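Uncharacterized protein (Bacteroides ovatus, PDB 4E6F) is of unknown function, but belongs to the DUF4468 family and has a TBP-like fold in which helices pack on an antiparallel sheet. Local coordinates at residues Gly16-Val21 / Lys154-Ala159; Asp43-Trp48 / Gly106-Glu111; Ser61-Ser66 / Gly71-Val76; Ile115-Arg120 / Glu128-Asp133; Tyr135-Asn138 / Lys143-Arg146. All coordinates share one frame; numbering follows the deposited sequence. Where two conformers were deposited one is given.

Contacts 1, 2 and 3 all reach the seven-stranded antiparallel sheet, and contact 4 joins them there; contacts 2 and 4 share strand 107-119 but lie on opposite sides of the chain's centre, about 26 Å apart between centres. Contact 3 touches contact 2 through I73 and I63, which meet helix 38-54 at M45 and T46; their centres are about 11 Å apart. Contacts 1 and 4 form a second cluster, also about 11 Å between centres, where T155 packs on F117 and V18 on I131. Contact 5 extends this cluster, with Y135 and A136 packed on the loop of contact 4. Along the chain, contact 1 encloses all the others. A nitrate ion sits at K154 in contact 1.

Contact 1. Residues Gly16-Val21 / Lys154-Ala159; sequences GAVPEV and KTVDFA. With NO3 (nitrate ion), chain C.
V156 projects from helix 149-169 toward the loop that leads into strand 20-21, and one of its methyls, CG2, does all the touching. Its chi1 of 169° turns CG1 opposite the backbone N and sets CG2 opposite the carbonyl carbon, where it meets the CG2 methyl of V18 at 3.9 Å. V18 has the same side-chain rotation (chi1 177°), so equivalent methyls face each other and the two valines cross obliquely. A17 lies beside them: its carbonyl O is 3.7 Å from V156 CG2, and its own CB is 4.1 Å from that same methyl. A17 and V18 thus both meet one branch of V156, while R12 and Y13 border the valine from another part of the chain. The neighbouring helix residues serve other partners, T155 OG1 bonding to W151 O and D157 OD1 to the Y13 hydroxyl.

Elsewhere on the helix, the chain of K154 is bent at chi2 (-60°) and chi4, which carries its ammonium group to a nitrate ion. NZ donates to nitrate O2 at 2.8 Å and only weakly to O3. The ion probably came from the crystallisation liquor, so it says little about function. The side-chain contact between loop and helix is apolar, with one backbone carbonyl oxygen resting against the V156 methyl: the buried surfaces are held by shape and exclusion of water, without directional bonds.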
# COMPACT_ATOMS: atom_id res chain seq x y z
N GLY A 16 6.33 12.40 7.11
CA GLY A 16 6.88 11.24 6.41
C GLY A 16 5.98 10.03 6.20
O GLY A 16 6.41 9.06 5.54
N ALA A 17 4.75 10.03 6.74
CA ALA A 17 3.87 8.86 6.62
C ALA A 17 3.38 8.63 5.18
O ALA A 17 3.03 7.49 4.85
CB ALA A 17 2.67 9.02 7.53
N VAL A 18 3.31 9.69 4.35
CA VAL A 18 2.81 9.58 2.97
C VAL A 18 3.93 10.09 2.04
O VAL A 18 4.00 11.29 1.75
CB VAL A 18 1.47 10.35 2.77
CG1 VAL A 18 1.01 10.28 1.31
CG2 VAL A 18 0.38 9.81 3.71
N PRO A 19 4.85 9.21 1.61
CA PRO A 19 5.97 9.69 0.80
C PRO A 19 5.55 10.07 -0.60
O PRO A 19 4.63 9.47 -1.18
CB PRO A 19 6.93 8.49 0.77
CG PRO A 19 6.47 7.55 1.87
CD PRO A 19 4.97 7.77 1.90
N GLU A 20 6.27 11.05 -1.15
CA GLU A 20 6.07 11.51 -2.52
C GLU A 20 7.36 11.34 -3.29
O GLU A 20 8.45 11.62 -2.77
CB GLU A 20 5.61 12.97 -2.55
CG GLU A 20 4.23 13.15 -1.97
CD GLU A 20 3.84 14.60 -1.81
OE1 GLU A 20 3.66 15.29 -2.85
OE2 GLU A 20 3.73 15.07 -0.65
N VAL A 21 7.24 10.82 -4.52
CA VAL A 21 8.37 10.60 -5.43
C VAL A 21 7.96 11.20 -6.77
O VAL A 21 6.93 10.80 -7.32
CB VAL A 21 8.77 9.10 -5.57
CG1 VAL A 21 9.92 8.94 -6.58
CG2 VAL A 21 9.14 8.49 -4.22
N LYS A 154 -6.32 5.19 7.06
CA LYS A 154 -6.62 3.87 6.50
C LYS A 154 -5.70 3.53 5.33
O LYS A 154 -5.39 2.35 5.16
CB LYS A 154 -8.11 3.73 6.15
CG LYS A 154 -9.02 3.81 7.40
CD LYS A 154 -8.74 2.74 8.43
CE LYS A 154 -9.78 2.68 9.52
NZ LYS A 154 -9.45 3.54 10.69
N THR A 155 -5.23 4.54 4.57
CA THR A 155 -4.30 4.23 3.47
C THR A 155 -2.91 3.87 4.04
O THR A 155 -2.28 2.91 3.58
CB THR A 155 -4.21 5.37 2.44
OG1 THR A 155 -5.54 5.68 2.00
CG2 THR A 155 -3.35 4.96 1.21
N VAL A 156 -2.45 4.63 5.04
CA VAL A 156 -1.16 4.31 5.69
C VAL A 156 -1.26 2.90 6.32
O VAL A 156 -0.32 2.11 6.17
CB VAL A 156 -0.74 5.40 6.73
CG1 VAL A 156 0.45 4.93 7.59
CG2 VAL A 156 -0.40 6.72 6.02
N ASP A 157 -2.37 2.57 7.02
CA ASP A 157 -2.54 1.23 7.61
C ASP A 157 -2.51 0.16 6.52
O ASP A 157 -1.93 -0.91 6.74
CB ASP A 157 -3.86 1.12 8.39
CG ASP A 157 -3.93 1.98 9.64
OD1 ASP A 157 -2.88 2.54 10.03
OD2 ASP A 157 -5.04 2.10 10.21
N PHE A 158 -3.16 0.44 5.38
CA PHE A 158 -3.19 -0.49 4.26
C PHE A 158 -1.77 -0.78 3.75
O PHE A 158 -1.41 -1.94 3.52
CB PHE A 158 -4.05 0.12 3.14
CG PHE A 158 -4.11 -0.73 1.91
CD1 PHE A 158 -5.07 -1.72 1.78
CD2 PHE A 158 -3.21 -0.53 0.87
CE1 PHE A 158 -5.12 -2.52 0.64
CE2 PHE A 158 -3.25 -1.35 -0.28
CZ PHE A 158 -4.20 -2.34 -0.37
N ALA A 159 -0.96 0.27 3.58
CA ALA A 159 0.43 0.10 3.14
C ALA A 159 1.24 -0.67 4.19
O ALA A 159 1.97 -1.62 3.84
CB ALA A 159 1.07 1.46 2.88
N NO3 C . -10.80 6.66 10.57
O1 NO3 C . -11.29 7.72 10.95
O2 NO3 C . -9.65 6.36 10.77
O3 NO3 C . -11.57 5.82 9.89

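Contact 2. Residues Asp43-Trp48 / Gly106-Glu111; sequences DTMTKW and GNCLVE
M45 of helix 38-54 faces C108 and V110 of strand 107-119 with the W48 indole beside it: the selenium lies above the indole plane, beyond the rim at CE3 (SE to W48 CE3 4.0 Å). V110 lies off the same face, also beyond the rim, its CG1 4.9 Å from W48 CZ3. V166 and A169 of helix 149-169 pack on the indole too, and at its edge NE1 is bonded to D165 OD2. This is helix-on-sheet packing within the TBP-like fold: helix 38-54 lies against the antiparallel sheet, and the strand alternates, turning C108 and V110 to the helix while L109 and E111 go to the other side.

M45, a selenomethionine, carries the contact. Its CG sits opposite the carbonyl carbon (chi1 -73°), and a second bend at chi2 (-68°) turns SE roughly along the strand, so that CG and SE both come beside a single sulfur, the SG of C108. V110, further along the same strand face, meets the selenium more loosely, its CG2 4.5 Å from SE. Both strand residues have further apolar neighbours on the sheet, V101 beside C108 and I99 beside V110, while F170 closes over M45 and C108. The direct contact is between sulfur, selenium and methyl or methylene groups, with the rings of W48 and F170 beside it; polar side chains such as T44, bonded to Q40 O, are kept on other sides of the helix. At its tightest point M45 CG lies 3.7 Å from C108 SG.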
# COMPACT_ATOMS: atom_id res chain seq x y z
N ASP A 43 11.23 -15.34 -7.22
CA ASP A 43 10.25 -16.42 -7.14
C ASP A 43 9.38 -16.29 -5.90
O ASP A 43 8.20 -16.59 -5.97
CB ASP A 43 10.93 -17.79 -7.19
CG ASP A 43 11.63 -18.08 -8.51
OD1 ASP A 43 11.24 -17.49 -9.55
OD2 ASP A 43 12.54 -18.92 -8.51
N THR A 44 9.95 -15.83 -4.77
CA THR A 44 9.14 -15.65 -3.56
C THR A 44 8.11 -14.55 -3.76
O THR A 44 6.96 -14.66 -3.32
CB THR A 44 10.06 -15.31 -2.36
OG1 THR A 44 11.01 -16.36 -2.19
CG2 THR A 44 9.29 -15.09 -1.06
N MSE A 45 8.55 -13.47 -4.42
CA MSE A 45 7.70 -12.29 -4.65
C MSE A 45 6.61 -12.54 -5.71
O MSE A 45 5.49 -12.01 -5.56
CB MSE A 45 8.56 -11.08 -4.96
CG MSE A 45 9.29 -10.56 -3.71
SE MSE A 45 7.99 -9.78 -2.41
CE MSE A 45 7.70 -11.33 -1.20
N THR A 46 6.90 -13.35 -6.76
CA THR A 46 5.84 -13.63 -7.74
C THR A 46 4.75 -14.46 -7.06
O THR A 46 3.56 -14.15 -7.24
CB THR A 46 6.36 -14.30 -9.02
OG1 THR A 46 7.11 -15.46 -8.68
CG2 THR A 46 7.18 -13.37 -9.89
N LYS A 47 5.13 -15.49 -6.25
CA LYS A 47 4.15 -16.30 -5.55
C LYS A 47 3.38 -15.44 -4.55
O LYS A 47 2.15 -15.53 -4.48
CB LYS A 47 4.83 -17.49 -4.83
CG LYS A 47 5.23 -18.61 -5.78
N TRP A 48 4.07 -14.58 -3.81
CA TRP A 48 3.38 -13.72 -2.85
C TRP A 48 2.39 -12.80 -3.55
O TRP A 48 1.22 -12.72 -3.15
CB TRP A 48 4.37 -12.88 -2.02
CG TRP A 48 3.67 -11.79 -1.25
CD1 TRP A 48 2.91 -11.95 -0.13
CD2 TRP A 48 3.50 -10.42 -1.66
NE1 TRP A 48 2.28 -10.77 0.20
CE2 TRP A 48 2.64 -9.81 -0.72
CE3 TRP A 48 4.03 -9.65 -2.71
CZ2 TRP A 48 2.27 -8.46 -0.81
CZ3 TRP A 48 3.66 -8.31 -2.80
CH2 TRP A 48 2.77 -7.74 -1.88
N GLY A 106 20.05 -10.38 -2.73
CA GLY A 106 19.99 -10.05 -1.31
C GLY A 106 19.01 -8.98 -0.86
O GLY A 106 18.94 -8.66 0.35
N ASN A 107 18.27 -8.36 -1.81
CA ASN A 107 17.35 -7.31 -1.37
C ASN A 107 16.11 -7.17 -2.26
O ASN A 107 16.10 -7.62 -3.41
CB ASN A 107 18.05 -5.97 -1.19
CG ASN A 107 18.65 -5.39 -2.42
OD1 ASN A 107 17.94 -4.83 -3.26
ND2 ASN A 107 19.98 -5.45 -2.50
N CYS A 108 15.07 -6.55 -1.69
CA CYS A 108 13.80 -6.39 -2.39
C CYS A 108 13.23 -5.03 -2.06
O CYS A 108 13.21 -4.65 -0.89
CB CYS A 108 12.82 -7.49 -1.96
SG CYS A 108 11.29 -7.51 -2.90
N LEU A 109 12.73 -4.32 -3.08
CA LEU A 109 12.04 -3.05 -2.86
C LEU A 109 10.58 -3.28 -3.23
O LEU A 109 10.31 -3.78 -4.33
CB LEU A 109 12.63 -1.91 -3.70
CG LEU A 109 11.89 -0.55 -3.64
CD1 LEU A 109 11.97 0.08 -2.25
CD2 LEU A 109 12.43 0.42 -4.72
N VAL A 110 9.65 -2.91 -2.35
CA VAL A 110 8.22 -3.03 -2.64
C VAL A 110 7.62 -1.63 -2.63
O VAL A 110 7.80 -0.89 -1.65
CB VAL A 110 7.47 -3.97 -1.66
CG1 VAL A 110 5.98 -4.07 -2.02
CG2 VAL A 110 8.11 -5.37 -1.63
N GLU A 111 6.97 -1.24 -3.72
CA GLU A 111 6.33 0.05 -3.83
C GLU A 111 4.84 -0.09 -4.06
O GLU A 111 4.40 -0.96 -4.84
CB GLU A 111 6.93 0.86 -4.99
CG GLU A 111 8.39 1.21 -4.74
CD GLU A 111 9.10 1.80 -5.94
OE1 GLU A 111 9.26 1.10 -6.97
OE2 GLU A 111 9.48 2.99 -5.87

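Contact 3. Residues Ser61-Ser66 / Gly71-Val76; sequences SRIVFS and GTIAGV
I63 and G75 sit so close that their CA atoms are 3.9 Å apart, at a non-hydrogen-bonded pair of the antiparallel strands 62-67 and 72-85. G75 has no side chain, and its CA lies 3.3 Å from R62 O, so the backbones come close together at this pair. Next to it the register slips: V64 N and F65 N both donate to A74 O, at 2.8 and 3.1 Å, the first lying in the carbonyl plane and the second tilted from it. A74 N replies to F65 O with a nearly straight bond (N-H...O 167°), and R62 and V76 make the paired bonds at the other end.

Packing is also close around I73, which Y42, M45 and T46 of helix 38-54 cover. Its CG2 methyl and that of I63, each opposite its backbone N, meet at 4.0 Å. S61, at the start, is bound through OG to N58, N56 and E78 N.

The open part lies at the exposed side chains of R62, V64 and F65, with A74 buried among them. V64, displaced by the bulge, brings CG1 to 4.0 Å from V76 CG2, the two chains crossing at about a right angle. F65, with CG opposite its backbone N (chi1 177°), lays its ring along the strand so that T72 OG1 comes to the ring edge, in plane, 3.3 Å from CE1. Two residues, V64 and F65, facing A74 make a classic beta bulge in the hairpin 62-67/72-85 of this TBP-like fold.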
# COMPACT_ATOMS: atom_id res chain seq x y z
N SER A 61 -7.69 -7.33 -10.13
CA SER A 61 -6.55 -7.66 -9.28
C SER A 61 -5.76 -8.80 -9.89
O SER A 61 -6.24 -9.93 -9.97
CB SER A 61 -7.04 -8.00 -7.88
OG SER A 61 -7.68 -6.87 -7.32
N ARG A 62 -4.53 -8.50 -10.37
CA ARG A 62 -3.72 -9.52 -11.02
C ARG A 62 -2.31 -9.00 -11.27
O ARG A 62 -2.08 -7.76 -11.34
CB ARG A 62 -4.36 -9.89 -12.39
CG ARG A 62 -4.59 -8.66 -13.29
CD ARG A 62 -5.21 -9.00 -14.63
NE ARG A 62 -6.56 -9.50 -14.41
CZ ARG A 62 -7.22 -10.25 -15.28
NH1 ARG A 62 -6.68 -10.54 -16.45
NH2 ARG A 62 -8.44 -10.69 -14.99
N ILE A 63 -1.35 -9.93 -11.46
CA ILE A 63 -0.01 -9.55 -11.89
C ILE A 63 -0.13 -9.17 -13.36
O ILE A 63 -0.74 -9.92 -14.13
CB ILE A 63 0.99 -10.70 -11.71
CG1 ILE A 63 1.10 -11.08 -10.22
CG2 ILE A 63 2.38 -10.30 -12.28
CD1 ILE A 63 2.08 -12.20 -9.92
N VAL A 64 0.47 -8.03 -13.77
CA VAL A 64 0.37 -7.62 -15.18
C VAL A 64 1.74 -7.54 -15.88
O VAL A 64 1.78 -7.45 -17.13
CB VAL A 64 -0.36 -6.25 -15.33
CG1 VAL A 64 -1.81 -6.35 -14.84
CG2 VAL A 64 0.38 -5.13 -14.57
N PHE A 65 2.84 -7.60 -15.11
CA PHE A 65 4.17 -7.49 -15.68
C PHE A 65 5.15 -8.28 -14.86
O PHE A 65 5.13 -8.19 -13.61
CB PHE A 65 4.61 -5.98 -15.67
CG PHE A 65 6.01 -5.71 -16.18
CD1 PHE A 65 7.13 -5.93 -15.37
CD2 PHE A 65 6.22 -5.23 -17.47
CE1 PHE A 65 8.43 -5.71 -15.85
CE2 PHE A 65 7.52 -4.97 -17.94
CZ PHE A 65 8.62 -5.23 -17.14
N SER A 66 6.06 -8.97 -15.53
CA SER A 66 7.19 -9.57 -14.83
C SER A 66 8.35 -9.73 -15.80
O SER A 66 8.17 -10.16 -16.95
CB SER A 66 6.80 -10.89 -14.15
OG SER A 66 6.44 -11.89 -15.09
N GLY A 71 14.39 -8.84 -12.55
CA GLY A 71 13.78 -9.09 -11.25
C GLY A 71 12.67 -8.10 -10.91
O GLY A 71 12.47 -7.80 -9.73
N THR A 72 11.92 -7.61 -11.94
CA THR A 72 10.83 -6.65 -11.71
C THR A 72 9.48 -7.32 -11.89
O THR A 72 9.30 -8.16 -12.79
CB THR A 72 10.94 -5.39 -12.60
OG1 THR A 72 11.18 -5.75 -13.96
CG2 THR A 72 11.99 -4.40 -12.10
N ILE A 73 8.53 -6.97 -11.01
CA ILE A 73 7.18 -7.52 -11.05
C ILE A 73 6.22 -6.39 -10.79
O ILE A 73 6.46 -5.60 -9.86
CB ILE A 73 7.00 -8.61 -9.95
CG1 ILE A 73 8.17 -9.62 -9.93
CG2 ILE A 73 5.64 -9.33 -10.09
CD1 ILE A 73 8.31 -10.26 -8.53
N ALA A 74 5.12 -6.33 -11.53
CA ALA A 74 4.11 -5.34 -11.19
C ALA A 74 2.74 -5.95 -11.29
O ALA A 74 2.46 -6.74 -12.20
CB ALA A 74 4.20 -4.11 -12.08
N GLY A 75 1.87 -5.54 -10.37
CA GLY A 75 0.50 -6.01 -10.39
C GLY A 75 -0.44 -4.86 -10.10
O GLY A 75 -0.01 -3.80 -9.61
N VAL A 76 -1.70 -5.05 -10.43
CA VAL A 76 -2.72 -4.05 -10.12
C VAL A 76 -3.72 -4.68 -9.17
O VAL A 76 -3.94 -5.89 -9.22
CB VAL A 76 -3.39 -3.44 -11.36
CG1 VAL A 76 -2.34 -2.71 -12.21
CG2 VAL A 76 -4.14 -4.50 -12.19

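Contact 4. Residues Ile115-Arg120 / Glu128-Asp133; sequences IRFTYR and EEWITD
Apolar packing plus two water bridges joins I115, F117, E128, W130 and I131, where the loop after strand 123-126 folds back over strand 107-119. F117 projects to the loop, its CE2 meeting I131 CG2 at 4.4 Å and its CD2 facing W130 CD1 at 4.2 Å; both approaches are oblique, and W130, which has a second conformer, is the less certain partner. W151 of helix 149-169 meets both F117 and W130 edge-to-face.

Beside this core, E128 reaches the strand through water. Its chain bends at chi2 (72°), which brings the carboxylate to the backbone of I115. One water takes the I115 N-H at 2.9 Å and donates to E128 OE2 at 2.8 Å; another donates both to I115 O at 2.8 Å and to E128 OE1 at 2.7 Å. OE2 also accepts from V25 N, so the carboxylate links to strand 107-119 through waters and directly to V25 of strand 24-32. Strands 107-119 and 123-126 form a beta hairpin, and the loop that follows folds back on the first strand, its I131 touching F27 of the sheet and W151 and T155 of helix 149-169.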
# COMPACT_ATOMS: atom_id res chain seq x y z
N ILE A 115 -2.25 5.24 -6.57
CA ILE A 115 -3.39 5.04 -5.68
C ILE A 115 -4.50 6.02 -6.00
O ILE A 115 -4.28 7.24 -6.00
CB ILE A 115 -2.94 5.19 -4.22
CG1 ILE A 115 -1.82 4.16 -3.89
CG2 ILE A 115 -4.16 5.07 -3.24
CD1 ILE A 115 -1.08 4.41 -2.61
N ARG A 116 -5.70 5.48 -6.24
CA ARG A 116 -6.86 6.31 -6.51
C ARG A 116 -8.07 5.69 -5.85
O ARG A 116 -8.20 4.46 -5.78
CB ARG A 116 -7.08 6.52 -8.02
CG ARG A 116 -7.31 5.25 -8.79
CD ARG A 116 -7.46 5.51 -10.29
NE ARG A 116 -7.51 4.25 -11.02
CZ ARG A 116 -8.61 3.53 -11.20
NH1 ARG A 116 -9.78 3.96 -10.73
NH2 ARG A 116 -8.56 2.37 -11.84
N PHE A 117 -8.95 6.54 -5.38
CA PHE A 117 -10.14 6.15 -4.66
C PHE A 117 -11.39 6.40 -5.46
O PHE A 117 -11.46 7.40 -6.19
CB PHE A 117 -10.24 6.95 -3.35
CG PHE A 117 -9.01 6.88 -2.47
CD1 PHE A 117 -8.75 5.75 -1.70
CD2 PHE A 117 -8.12 7.95 -2.42
CE1 PHE A 117 -7.59 5.67 -0.90
CE2 PHE A 117 -6.97 7.88 -1.60
CZ PHE A 117 -6.73 6.76 -0.83
N THR A 118 -12.37 5.50 -5.32
CA THR A 118 -13.69 5.64 -5.92
C THR A 118 -14.66 5.51 -4.75
O THR A 118 -14.82 4.42 -4.18
CB THR A 118 -13.93 4.64 -7.05
OG1 THR A 118 -12.86 4.76 -7.98
CG2 THR A 118 -15.27 4.90 -7.76
N TYR A 119 -15.28 6.62 -4.40
CA TYR A 119 -16.12 6.70 -3.21
C TYR A 119 -17.57 6.94 -3.58
O TYR A 119 -17.87 7.85 -4.36
CB TYR A 119 -15.58 7.87 -2.36
CG TYR A 119 -16.20 8.01 -0.98
CD1 TYR A 119 -16.05 7.00 -0.03
CD2 TYR A 119 -16.80 9.19 -0.58
CE1 TYR A 119 -16.57 7.14 1.26
CE2 TYR A 119 -17.30 9.35 0.71
CZ TYR A 119 -17.16 8.33 1.63
OH TYR A 119 -17.64 8.50 2.91
N ARG A 120 -18.48 6.11 -3.00
CA ARG A 120 -19.92 6.21 -3.24
C ARG A 120 -20.20 6.21 -4.75
O ARG A 120 -21.01 7.03 -5.25
CB ARG A 120 -20.52 7.46 -2.54
CG ARG A 120 -20.07 7.65 -1.09
CD ARG A 120 -21.18 7.41 -0.09
NE ARG A 120 -20.66 7.22 1.27
CZ ARG A 120 -20.89 8.05 2.28
NH1 ARG A 120 -21.61 9.14 2.10
NH2 ARG A 120 -20.39 7.79 3.48
N GLU A 128 -2.67 11.99 -4.54
CA GLU A 128 -1.82 13.20 -4.60
C GLU A 128 -2.54 14.48 -4.24
O GLU A 128 -1.89 15.45 -3.84
CB GLU A 128 -1.22 13.39 -6.00
CG GLU A 128 -0.21 12.32 -6.37
CD GLU A 128 -0.80 10.94 -6.64
OE1 GLU A 128 -1.97 10.87 -7.11
OE2 GLU A 128 -0.09 9.94 -6.43
N GLU A 129 -3.85 14.49 -4.40
CA GLU A 129 -4.64 15.69 -4.11
C GLU A 129 -5.51 15.46 -2.89
O GLU A 129 -6.44 16.26 -2.64
CB GLU A 129 -5.52 16.10 -5.33
CG GLU A 129 -4.97 15.73 -6.71
CD GLU A 129 -3.65 16.35 -7.14
OE1 GLU A 129 -3.33 17.48 -6.69
OE2 GLU A 129 -2.96 15.73 -7.97
N TRP A 130 -5.23 14.37 -2.11
CA TRP A 130 -6.09 13.97 -1.03
C TRP A 130 -5.38 13.62 0.30
O TRP A 130 -5.77 14.13 1.35
CB TRP A 130 -6.89 12.77 -1.53
CG TRP A 130 -8.27 12.66 -0.97
CD1 TRP A 130 -8.79 11.57 -0.33
CD2 TRP A 130 -9.30 13.66 -0.97
NE1 TRP A 130 -10.09 11.83 0.04
CE2 TRP A 130 -10.43 13.10 -0.33
CE3 TRP A 130 -9.38 14.98 -1.47
CZ2 TRP A 130 -11.61 13.83 -0.13
CZ3 TRP A 130 -10.56 15.70 -1.27
CH2 TRP A 130 -11.66 15.13 -0.61
N ILE A 131 -4.37 12.71 0.27
CA ILE A 131 -3.73 12.24 1.52
C ILE A 131 -2.31 12.76 1.74
O ILE A 131 -1.68 12.39 2.72
CB ILE A 131 -3.76 10.69 1.63
CG1 ILE A 131 -2.97 9.99 0.48
CG2 ILE A 131 -5.20 10.20 1.70
CD1 ILE A 131 -2.72 8.51 0.75
N THR A 132 -1.79 13.56 0.82
CA THR A 132 -0.45 14.14 0.96
C THR A 132 -0.42 15.16 2.11
O THR A 132 -1.48 15.68 2.49
CB THR A 132 -0.03 14.82 -0.33
OG1 THR A 132 -1.06 15.73 -0.73
CG2 THR A 132 0.28 13.82 -1.44
N ASP A 133 0.77 15.44 2.64
CA ASP A 133 0.90 16.42 3.74
C ASP A 133 0.21 17.74 3.43
O ASP A 133 -0.44 18.33 4.31
CB ASP A 133 2.39 16.71 4.02
CG ASP A 133 3.19 15.57 4.63
OD1 ASP A 133 2.62 14.46 4.80
OD2 ASP A 133 4.38 15.79 4.95
O HOH W 1 -0.38 7.27 -5.62
O HOH W 2 -2.77 8.48 -7.99

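Contact 5. Residues Tyr135-Asn138 / Lys143-Arg146; sequences YALN and KLVR
V145, K143 and N138 bury the most surface where the chain leaving helix 133-136 runs beside the loop before helix 149-169. V145 points directly at its neighbour and sets CG2 opposite its carbonyl carbon (chi1 169°), which lowers that methyl onto the backbone, 3.4 Å from Y135 O and 3.6 Å from L137 C. The same residue gives its N-H to A136 O at 2.8 Å, arriving above the carbonyl plane. A136 O takes a second proton from a water that also donates to V145 O, so A136 O is tied to V145 twice, directly through its N-H and through the water to its O.

N138 and K143 form the other end. N138 N donates to K143 O at 3.0 Å, nearly in line with the carbonyl bond. With chi1 near 60° the N138 carboxamide bends back over K143: OD1 accepts from K143 N at 3.2 Å, though the donor lies well above the amide plane, and ND2 rests 3.6 Å from K143 CB. OD1 has T142 N as its stronger partner, so one oxygen ties down two successive N-H groups of the returning chain. The K143 side chain then extends away from N138.

Between these ends L137 and L144 bridge their backbones, and their CD2 methyls touch at 3.8 Å; R152 of helix 149-169 packs against both leucines. Two of the three direct bonds are backbone to backbone; the third uses the N138 side-chain oxygen as a substitute carbonyl, and none of them uses a charged side chain.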
# COMPACT_ATOMS: atom_id res chain seq x y z
N TYR A 135 -2.44 18.54 1.87
CA TYR A 135 -3.89 18.58 2.10
C TYR A 135 -4.32 17.98 3.43
O TYR A 135 -5.32 18.44 3.99
CB TYR A 135 -4.61 17.82 0.98
CG TYR A 135 -4.36 18.46 -0.37
CD1 TYR A 135 -5.03 19.62 -0.74
CD2 TYR A 135 -3.42 17.93 -1.25
CE1 TYR A 135 -4.76 20.25 -1.96
CE2 TYR A 135 -3.15 18.55 -2.47
CZ TYR A 135 -3.83 19.70 -2.82
OH TYR A 135 -3.56 20.32 -4.02
N ALA A 136 -3.60 16.95 3.92
CA ALA A 136 -4.06 16.13 5.03
C ALA A 136 -3.40 16.37 6.39
O ALA A 136 -3.79 15.74 7.37
CB ALA A 136 -3.94 14.66 4.65
N LEU A 137 -2.40 17.24 6.45
CA LEU A 137 -1.80 17.63 7.73
C LEU A 137 -2.06 19.09 7.94
O LEU A 137 -2.12 19.86 6.97
CB LEU A 137 -0.28 17.37 7.80
CG LEU A 137 0.17 15.93 7.76
CD1 LEU A 137 1.68 15.87 7.96
CD2 LEU A 137 -0.54 15.08 8.81
N ASN A 138 -2.18 19.49 9.21
CA ASN A 138 -2.31 20.91 9.50
C ASN A 138 -0.96 21.61 9.16
O ASN A 138 0.02 20.92 8.83
CB ASN A 138 -2.77 21.16 10.95
CG ASN A 138 -1.84 20.62 12.02
OD1 ASN A 138 -0.76 20.05 11.75
ND2 ASN A 138 -2.27 20.77 13.28
N LYS A 143 -1.22 17.44 13.53
CA LYS A 143 -2.48 16.74 13.53
C LYS A 143 -2.89 16.46 12.12
O LYS A 143 -2.56 17.22 11.20
CB LYS A 143 -3.59 17.58 14.19
CG LYS A 143 -3.50 17.75 15.70
CD LYS A 143 -4.67 18.62 16.22
CE LYS A 143 -4.62 18.82 17.73
NZ LYS A 143 -5.59 19.88 18.18
N LEU A 144 -3.69 15.43 11.96
CA LEU A 144 -4.38 15.13 10.73
C LEU A 144 -5.51 16.12 10.53
O LEU A 144 -6.24 16.41 11.49
CB LEU A 144 -4.95 13.71 10.81
CG LEU A 144 -3.94 12.58 10.78
CD1 LEU A 144 -4.61 11.26 11.10
CD2 LEU A 144 -3.30 12.48 9.39
N VAL A 145 -5.70 16.62 9.29
CA VAL A 145 -6.86 17.47 8.96
C VAL A 145 -8.08 16.58 9.21
O VAL A 145 -8.12 15.47 8.70
CB VAL A 145 -6.77 18.01 7.50
CG1 VAL A 145 -8.08 18.66 7.06
CG2 VAL A 145 -5.62 19.00 7.35
N ARG A 146 -9.02 17.02 10.08
CA ARG A 146 -10.06 16.10 10.52
C ARG A 146 -10.88 15.45 9.41
O ARG A 146 -11.14 14.25 9.52
CB ARG A 146 -10.98 16.69 11.57
CG ARG A 146 -11.60 17.98 11.18
CD ARG A 146 -12.20 18.67 12.39
NE ARG A 146 -12.80 19.95 12.03
CZ ARG A 146 -12.10 21.07 11.84
NH1 ARG A 146 -10.78 21.07 12.01
NH2 ARG A 146 -12.73 22.19 11.50
O HOH W 3 -5.85 14.05 7.49